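Local coordinates for protein putative branched-chain amino acid ABC transporter (Chromobacterium violaceum, PDB 4PYR) that is a putative periplasmic-binding-protein-like lipoprotein, seen with bound glutathione and perhaps acting as an enzyme regulator, at residues L181-L193 with Q204-V217. Numbering follows the deposited sequence.
Sequences LDVAQAARLKSAL and QLNVGGMQPELAGV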
ATOM      1  N   LEU A 181      -2.480 -15.161  -5.160  1.00 16.64           N
ATOM      2  CA  LEU A 181      -1.594 -16.154  -5.716  1.00 19.65           C
ATOM      3  C   LEU A 181      -0.408 -15.413  -6.294  1.00 19.34           C
ATOM      4  O   LEU A 181      -0.554 -14.303  -6.854  1.00 19.27           O
ATOM      5  CB  LEU A 181      -2.398 -16.891  -6.812  1.00 21.71           C
ATOM      6  CG  LEU A 181      -1.831 -18.161  -7.426  1.00 20.87           C
ATOM      7  CD1 LEU A 181      -1.456 -19.153  -6.346  1.00 21.76           C
ATOM      8  CD2 LEU A 181      -2.806 -18.708  -8.454  1.00 22.21           C
ATOM      9  N   ASP A 182       0.778 -16.019  -6.173  1.00 20.14           N
ATOM     10  CA  ASP A 182       1.984 -15.432  -6.712  1.00 22.75           C
ATOM     11  C   ASP A 182       1.868 -15.319  -8.247  1.00 22.42           C
ATOM     12  O   ASP A 182       1.156 -16.099  -8.900  1.00 21.06           O
ATOM     13  CB  ASP A 182       3.183 -16.300  -6.348  1.00 25.83           C
ATOM     14  CG  ASP A 182       3.004 -17.748  -6.802  1.00 27.55           C
ATOM     15  OD1 ASP A 182       2.236 -18.513  -6.142  1.00 29.01           O
ATOM     16  OD2 ASP A 182       3.536 -18.104  -7.861  1.00 30.13           O
ATOM     17  N   VAL A 183       2.569 -14.351  -8.816  1.00 21.63           N
ATOM     18  CA  VAL A 183       2.369 -13.980 -10.204  1.00 23.13           C
ATOM     19  C   VAL A 183       2.694 -15.136 -11.160  1.00 22.67           C
ATOM     20  O   VAL A 183       1.972 -15.316 -12.138  1.00 24.61           O
ATOM     21  CB  VAL A 183       3.132 -12.665 -10.524  1.00 30.23           C
ATOM     22  CG1 VAL A 183       4.636 -12.852 -10.487  1.00 27.14           C
ATOM     23  CG2 VAL A 183       2.671 -12.058 -11.836  1.00 29.08           C
ATOM     24  N   ALA A 184       3.721 -15.929 -10.864  1.00 24.87           N
ATOM     25  CA  ALA A 184       4.041 -17.096 -11.719  1.00 24.30           C
ATOM     26  C   ALA A 184       2.897 -18.124 -11.770  1.00 25.65           C
ATOM     27  O   ALA A 184       2.463 -18.523 -12.861  1.00 25.84           O
ATOM     28  CB  ALA A 184       5.334 -17.786 -11.287  1.00 27.89           C
ATOM     29  N   GLN A 185       2.385 -18.504 -10.595  1.00 23.01           N
ATOM     30  CA  GLN A 185       1.276 -19.426 -10.539  1.00 22.47           C
ATOM     31  C   GLN A 185      -0.003 -18.817 -11.087  1.00 19.95           C
ATOM     32  O   GLN A 185      -0.814 -19.517 -11.677  1.00 21.81           O
ATOM     33  CB  GLN A 185       1.095 -19.980  -9.125  1.00 25.73           C
ATOM     34  CG  GLN A 185       2.242 -20.948  -8.762  1.00 28.97           C
ATOM     35  CD  GLN A 185       2.018 -21.736  -7.479  1.00 30.64           C
ATOM     36  OE1 GLN A 185       1.641 -21.173  -6.432  1.00 34.35           O
ATOM     37  NE2 GLN A 185       2.280 -23.055  -7.543  1.00 31.43           N
ATOM     38  N   ALA A 186      -0.212 -17.511 -10.865  1.00 19.86           N
ATOM     39  CA  ALA A 186      -1.394 -16.859 -11.393  1.00 19.00           C
ATOM     40  C   ALA A 186      -1.444 -16.907 -12.885  1.00 19.75           C
ATOM     41  O   ALA A 186      -2.515 -17.116 -13.468  1.00 20.15           O
ATOM     42  CB  ALA A 186      -1.434 -15.422 -10.931  1.00 18.93           C
ATOM     43  N   ALA A 187      -0.287 -16.726 -13.496  1.00 21.23           N
ATOM     44  CA  ALA A 187      -0.200 -16.790 -14.950  1.00 20.89           C
ATOM     45  C   ALA A 187      -0.491 -18.186 -15.459  1.00 24.50           C
ATOM     46  O   ALA A 187      -1.203 -18.350 -16.457  1.00 23.47           O
ATOM     47  CB  ALA A 187       1.171 -16.304 -15.424  1.00 25.78           C
ATOM     48  N   ARG A 188       0.040 -19.198 -14.776  1.00 24.75           N
ATOM     49  CA  ARG A 188      -0.289 -20.591 -15.143  1.00 26.35           C
ATOM     50  C   ARG A 188      -1.783 -20.881 -14.998  1.00 23.28           C
ATOM     51  O   ARG A 188      -2.395 -21.519 -15.890  1.00 28.88           O
ATOM     52  CB  ARG A 188       0.547 -21.602 -14.350  1.00 31.21           C
ATOM     53  CG  ARG A 188       0.135 -23.046 -14.572  1.00 33.83           C
ATOM     54  CD  ARG A 188       0.634 -23.973 -13.475  1.00 38.15           C
ATOM     55  NE  ARG A 188       0.417 -25.334 -13.913  1.00 40.07           N
ATOM     56  CZ  ARG A 188       0.717 -26.442 -13.232  1.00 35.29           C
ATOM     57  NH1 ARG A 188       1.197 -26.345 -11.999  1.00 38.37           N
ATOM     58  NH2 ARG A 188       0.460 -27.615 -13.751  1.00 37.81           N
ATOM     59  N   LEU A 189      -2.393 -20.389 -13.905  1.00 22.32           N
ATOM     60  CA  LEU A 189      -3.789 -20.681 -13.713  1.00 22.29           C
ATOM     61  C   LEU A 189      -4.652 -19.930 -14.765  1.00 23.28           C
ATOM     62  O   LEU A 189      -5.601 -20.484 -15.363  1.00 23.05           O
ATOM     63  CB  LEU A 189      -4.196 -20.213 -12.317  1.00 21.34           C
ATOM     64  CG  LEU A 189      -5.659 -20.398 -11.952  1.00 21.29           C
ATOM     65  CD1 LEU A 189      -6.096 -21.826 -12.259  1.00 22.37           C
ATOM     66  CD2 LEU A 189      -5.866 -20.053 -10.488  1.00 21.63           C
ATOM     67  N   LYS A 190      -4.319 -18.661 -15.032  1.00 21.94           N
ATOM     68  CA  LYS A 190      -5.082 -17.892 -16.013  1.00 22.70           C
ATOM     69  C   LYS A 190      -5.109 -18.594 -17.365  1.00 24.36           C
ATOM     70  O   LYS A 190      -6.164 -18.664 -18.003  1.00 26.30           O
ATOM     71  CB  LYS A 190      -4.511 -16.453 -16.117  1.00 23.33           C
ATOM     72  CG  LYS A 190      -5.270 -15.484 -17.044  1.00 23.89           C
ATOM     73  CD  LYS A 190      -6.717 -15.248 -16.635  1.00 24.55           C
ATOM     74  CE  LYS A 190      -7.415 -14.223 -17.527  1.00 22.86           C
ATOM     75  NZ  LYS A 190      -7.868 -14.794 -18.789  1.00 26.55           N
ATOM     76  N   SER A 191      -3.976 -19.208 -17.748  1.00 25.12           N
ATOM     77  CA  SER A 191      -3.880 -19.934 -19.000  1.00 30.56           C
ATOM     78  C   SER A 191      -4.725 -21.235 -19.039  1.00 25.04           C
ATOM     79  O   SER A 191      -5.094 -21.695 -20.111  1.00 32.33           O
ATOM     80  CB  SER A 191      -2.417 -20.275 -19.291  1.00 30.32           C
ATOM     81  OG  SER A 191      -1.661 -19.098 -19.555  1.00 34.16           O
ATOM     82  N   ALA A 192      -5.012 -21.788 -17.861  1.00 27.95           N
ATOM     83  CA  ALA A 192      -5.838 -22.994 -17.764  1.00 26.83           C
ATOM     84  C   ALA A 192      -7.335 -22.731 -17.640  1.00 27.01           C
ATOM     85  O   ALA A 192      -8.156 -23.608 -17.919  1.00 26.94           O
ATOM     86  CB  ALA A 192      -5.358 -23.797 -16.575  1.00 28.11           C
ATOM     87  N   LEU A 193      -7.690 -21.555 -17.136  1.00 27.08           N
ATOM     88  CA  LEU A 193      -9.078 -21.261 -16.867  1.00 28.11           C
ATOM     89  C   LEU A 193      -9.786 -21.042 -18.162  1.00 29.71           C
ATOM     90  O   LEU A 193      -9.173 -20.678 -19.176  1.00 32.69           O
ATOM     91  CB  LEU A 193      -9.202 -19.986 -16.046  1.00 23.74           C
ATOM     92  CG  LEU A 193      -8.817 -20.132 -14.572  1.00 26.18           C
ATOM     93  CD1 LEU A 193      -8.839 -18.762 -13.922  1.00 24.08           C
ATOM     94  CD2 LEU A 193      -9.781 -21.074 -13.862  1.00 28.15           C
ATOM     95  N   GLN A 204      -0.530  -7.374  -6.274  1.00 20.94           N
ATOM     96  CA  GLN A 204       0.331  -8.554  -6.290  1.00 21.53           C
ATOM     97  C   GLN A 204       0.627  -8.992  -7.732  1.00 20.22           C
ATOM     98  O   GLN A 204       1.754  -9.410  -8.035  1.00 22.44           O
ATOM     99  CB  GLN A 204      -0.346  -9.693  -5.482  1.00 20.69           C
ATOM    100  CG  GLN A 204       0.406 -11.023  -5.422  1.00 22.34           C
ATOM    101  CD  GLN A 204      -0.438 -12.093  -4.760  1.00 19.42           C
ATOM    102  OE1 GLN A 204      -1.666 -12.174  -4.981  1.00 19.79           O
ATOM    103  NE2 GLN A 204       0.206 -12.933  -3.957  1.00 20.53           N
ATOM    104  N   LEU A 205      -0.367  -8.874  -8.613  1.00 19.61           N
ATOM    105  CA  LEU A 205      -0.212  -9.346 -10.014  1.00 20.23           C
ATOM    106  C   LEU A 205       0.453  -8.393 -10.959  1.00 22.35           C
ATOM    107  O   LEU A 205       0.867  -8.791 -12.057  1.00 23.96           O
ATOM    108  CB  LEU A 205      -1.581  -9.723 -10.573  1.00 19.38           C
ATOM    109  CG  LEU A 205      -2.294 -10.776  -9.731  1.00 20.15           C
ATOM    110  CD1 LEU A 205      -3.596 -11.110 -10.399  1.00 20.47           C
ATOM    111  CD2 LEU A 205      -1.449 -12.026  -9.529  1.00 25.27           C
ATOM    112  N   ASN A 206       0.551  -7.124 -10.562  1.00 22.00           N
ATOM    113  CA  ASN A 206       1.115  -6.092 -11.409  1.00 25.56           C
ATOM    114  C   ASN A 206       2.566  -5.883 -11.016  1.00 27.41           C
ATOM    115  O   ASN A 206       2.934  -5.106 -10.138  1.00 29.26           O
ATOM    116  CB  ASN A 206       0.276  -4.798 -11.290  1.00 23.32           C
ATOM    117  CG  ASN A 206       0.716  -3.723 -12.270  1.00 29.10           C
ATOM    118  OD1 ASN A 206       1.391  -4.014 -13.271  1.00 30.38           O
ATOM    119  ND2 ASN A 206       0.324  -2.464 -12.013  1.00 27.42           N
ATOM    120  N   VAL A 207       3.421  -6.644 -11.670  1.00 29.15           N
ATOM    121  CA  VAL A 207       4.815  -6.674 -11.304  1.00 31.48           C
ATOM    122  C   VAL A 207       5.672  -5.849 -12.241  1.00 32.45           C
ATOM    123  O   VAL A 207       6.783  -5.427 -11.858  1.00 39.62           O
ATOM    124  CB  VAL A 207       5.333  -8.130 -11.217  1.00 31.60           C
ATOM    125  CG1 VAL A 207       5.433  -8.756 -12.598  1.00 41.77           C
ATOM    126  CG2 VAL A 207       6.693  -8.142 -10.527  1.00 41.52           C
ATOM    127  N   GLY A 208       5.151  -5.588 -13.440  1.00 33.88           N
ATOM    128  CA  GLY A 208       5.844  -4.852 -14.453  1.00 38.09           C
ATOM    129  C   GLY A 208       6.298  -5.753 -15.574  1.00 39.72           C
ATOM    130  O   GLY A 208       6.149  -6.963 -15.485  1.00 39.34           O
ATOM    131  N   GLY A 209       6.847  -5.150 -16.612  1.00 41.50           N
ATOM    132  CA  GLY A 209       7.309  -5.898 -17.797  1.00 43.12           C
ATOM    133  C   GLY A 209       6.195  -6.592 -18.583  1.00 41.65           C
ATOM    134  O   GLY A 209       5.006  -6.339 -18.384  1.00 40.11           O
HETATM  135  N   MSE A 210       6.593  -7.473 -19.510  1.00 44.82           N
HETATM  136  CA  MSE A 210       5.634  -8.235 -20.312  1.00 41.31           C
HETATM  137  C   MSE A 210       4.931  -9.268 -19.485  1.00 37.57           C
HETATM  138  O   MSE A 210       5.589 -10.123 -18.888  1.00 39.21           O
HETATM  139  CB  MSE A 210       6.330  -9.025 -21.421  1.00 44.67           C
HETATM  140  CG  MSE A 210       5.429  -9.045 -22.636  1.00 58.44           C
HETATM  141 SE   MSE A 210       5.624  -7.262 -23.419  1.00 87.21          SE
HETATM  142  CE  MSE A 210       6.989  -7.724 -24.778  1.00 80.33           C
ATOM    143  N   GLN A 211       3.602  -9.178 -19.416  1.00 31.16           N
ATOM    144  CA  GLN A 211       2.764 -10.146 -18.678  1.00 32.05           C
ATOM    145  C   GLN A 211       1.605 -10.635 -19.564  1.00 32.78           C
ATOM    146  O   GLN A 211       0.449 -10.556 -19.190  1.00 30.87           O
ATOM    147  CB  GLN A 211       2.229  -9.489 -17.376  1.00 31.34           C
ATOM    148  CG  GLN A 211       3.333  -9.197 -16.381  1.00 31.26           C
ATOM    149  CD  GLN A 211       2.787  -8.833 -14.999  1.00 30.67           C
ATOM    150  OE1 GLN A 211       2.405  -9.690 -14.227  1.00 36.02           O
ATOM    151  NE2 GLN A 211       2.787  -7.545 -14.688  1.00 29.43           N
ATOM    152  N   PRO A 212       1.919 -11.170 -20.769  1.00 33.30           N
ATOM    153  CA  PRO A 212       0.819 -11.526 -21.685  1.00 34.09           C
ATOM    154  C   PRO A 212      -0.141 -12.593 -21.199  1.00 30.56           C
ATOM    155  O   PRO A 212      -1.314 -12.584 -21.604  1.00 31.70           O
ATOM    156  CB  PRO A 212       1.543 -12.037 -22.941  1.00 34.92           C
ATOM    157  CG  PRO A 212       2.873 -12.462 -22.449  1.00 34.77           C
ATOM    158  CD  PRO A 212       3.229 -11.594 -21.284  1.00 34.34           C
ATOM    159  N   GLU A 213       0.319 -13.477 -20.288  1.00 32.51           N
ATOM    160  CA  GLU A 213      -0.607 -14.514 -19.745  1.00 28.00           C
ATOM    161  C   GLU A 213      -1.660 -13.976 -18.815  1.00 30.12           C
ATOM    162  O   GLU A 213      -2.682 -14.619 -18.636  1.00 26.58           O
ATOM    163  CB  GLU A 213       0.121 -15.655 -19.019  1.00 30.71           C
ATOM    164  CG  GLU A 213       0.936 -16.522 -19.984  1.00 29.46           C
ATOM    165  CD  GLU A 213       2.156 -15.793 -20.491  1.00 32.81           C
ATOM    166  OE1 GLU A 213       2.783 -15.056 -19.658  1.00 37.09           O
ATOM    167  OE2 GLU A 213       2.441 -15.921 -21.666  1.00 48.91           O
ATOM    168  N   LEU A 214      -1.439 -12.786 -18.242  1.00 23.45           N
ATOM    169  CA  LEU A 214      -2.396 -12.181 -17.282  1.00 23.95           C
ATOM    170  C   LEU A 214      -3.316 -11.142 -17.936  1.00 26.32           C
ATOM    171  O   LEU A 214      -4.107 -10.498 -17.320  1.00 22.77           O
ATOM    172  CB  LEU A 214      -1.623 -11.597 -16.108  1.00 23.34           C
ATOM    173  CG  LEU A 214      -1.037 -12.656 -15.152  1.00 23.69           C
ATOM    174  CD1 LEU A 214      -0.006 -12.100 -14.196  1.00 25.53           C
ATOM    175  CD2 LEU A 214      -2.124 -13.529 -14.514  1.00 24.13           C
ATOM    176  N   ALA A 215      -3.233 -11.002 -19.244  1.00 22.36           N
ATOM    177  CA  ALA A 215      -4.061 -10.057 -20.010  1.00 26.13           C
ATOM    178  C   ALA A 215      -5.524 -10.277 -19.713  1.00 24.67           C
ATOM    179  O   ALA A 215      -6.044 -11.396 -19.724  1.00 26.15           O
ATOM    180  CB  ALA A 215      -3.823 -10.195 -21.489  1.00 32.50           C
ATOM    181  N   GLY A 216      -6.194  -9.178 -19.425  1.00 27.15           N
ATOM    182  CA  GLY A 216      -7.625  -9.248 -19.131  1.00 23.62           C
ATOM    183  C   GLY A 216      -7.984  -9.421 -17.669  1.00 25.07           C
ATOM    184  O   GLY A 216      -9.145  -9.283 -17.309  1.00 23.75           O
ATOM    185  N   VAL A 217      -7.011  -9.723 -16.811  1.00 19.54           N
ATOM    186  CA  VAL A 217      -7.272  -9.809 -15.391  1.00 20.36           C
ATOM    187  C   VAL A 217      -7.593  -8.414 -14.887  1.00 19.03           C
ATOM    188  O   VAL A 217      -6.885  -7.447 -15.183  1.00 18.95           O
ATOM    189  CB  VAL A 217      -6.064 -10.371 -14.646  1.00 18.18           C
ATOM    190  CG1 VAL A 217      -6.262 -10.278 -13.133  1.00 18.19           C
ATOM    191  CG2 VAL A 217      -5.825 -11.843 -15.082  1.00 20.07           C
TER
HETATM  192  O   HOH W   1      -5.098 -13.927 -20.172  1.00 32.27           O
HETATM  193  O   HOH W   2      -9.076 -12.576 -20.062  1.00 37.58           O
HETATM  194  O   HOH W   3      -3.482 -16.688 -20.212  1.00 30.63           O
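In this periplasmic-binding-protein-like fold, helix 183-192 packs through Val183, Ala186, Ala187 and Lys190 against the loop that links strands 199-201 and 218-220. The small alanines let the loop come close: Leu214 lays CD2 3.8 Å from Ala187 CA, while its other branch, CD1, meets Val183 CG2 at 3.6 Å, the two side chains crossing at about a right angle. Leu205 packs on the same helix, its CD2 3.7 Å from Ala186 CB. Near the helix start, the extended chain of Gln204, with CG anti to its own N (chi1 179°), carries OE1 to Leu181 N, a hydrogen bond of 3.1 Å that is bent (137° at the hydrogen) and enters from above the amide plane. Asp182 caps the helix, OD2 accepting from Gln185 N. Toward the helix end, Lys190 suits a half-apolar site: its methylenes slide past Val217, with CD 3.8 Å from Val217 CG2, and bends at chi2 and chi4 bring NZ to two waters. One of these also donates to Glu213 O and Ala215 O, bridging charge to loop carbonyls. Leu189 on the helix touches Leu167 of helix 165-172, Val217 rests on Val199 of strand 199-201, and Gln204 NE2 hydrogen-bonds Ser135 OG of helix 133-150.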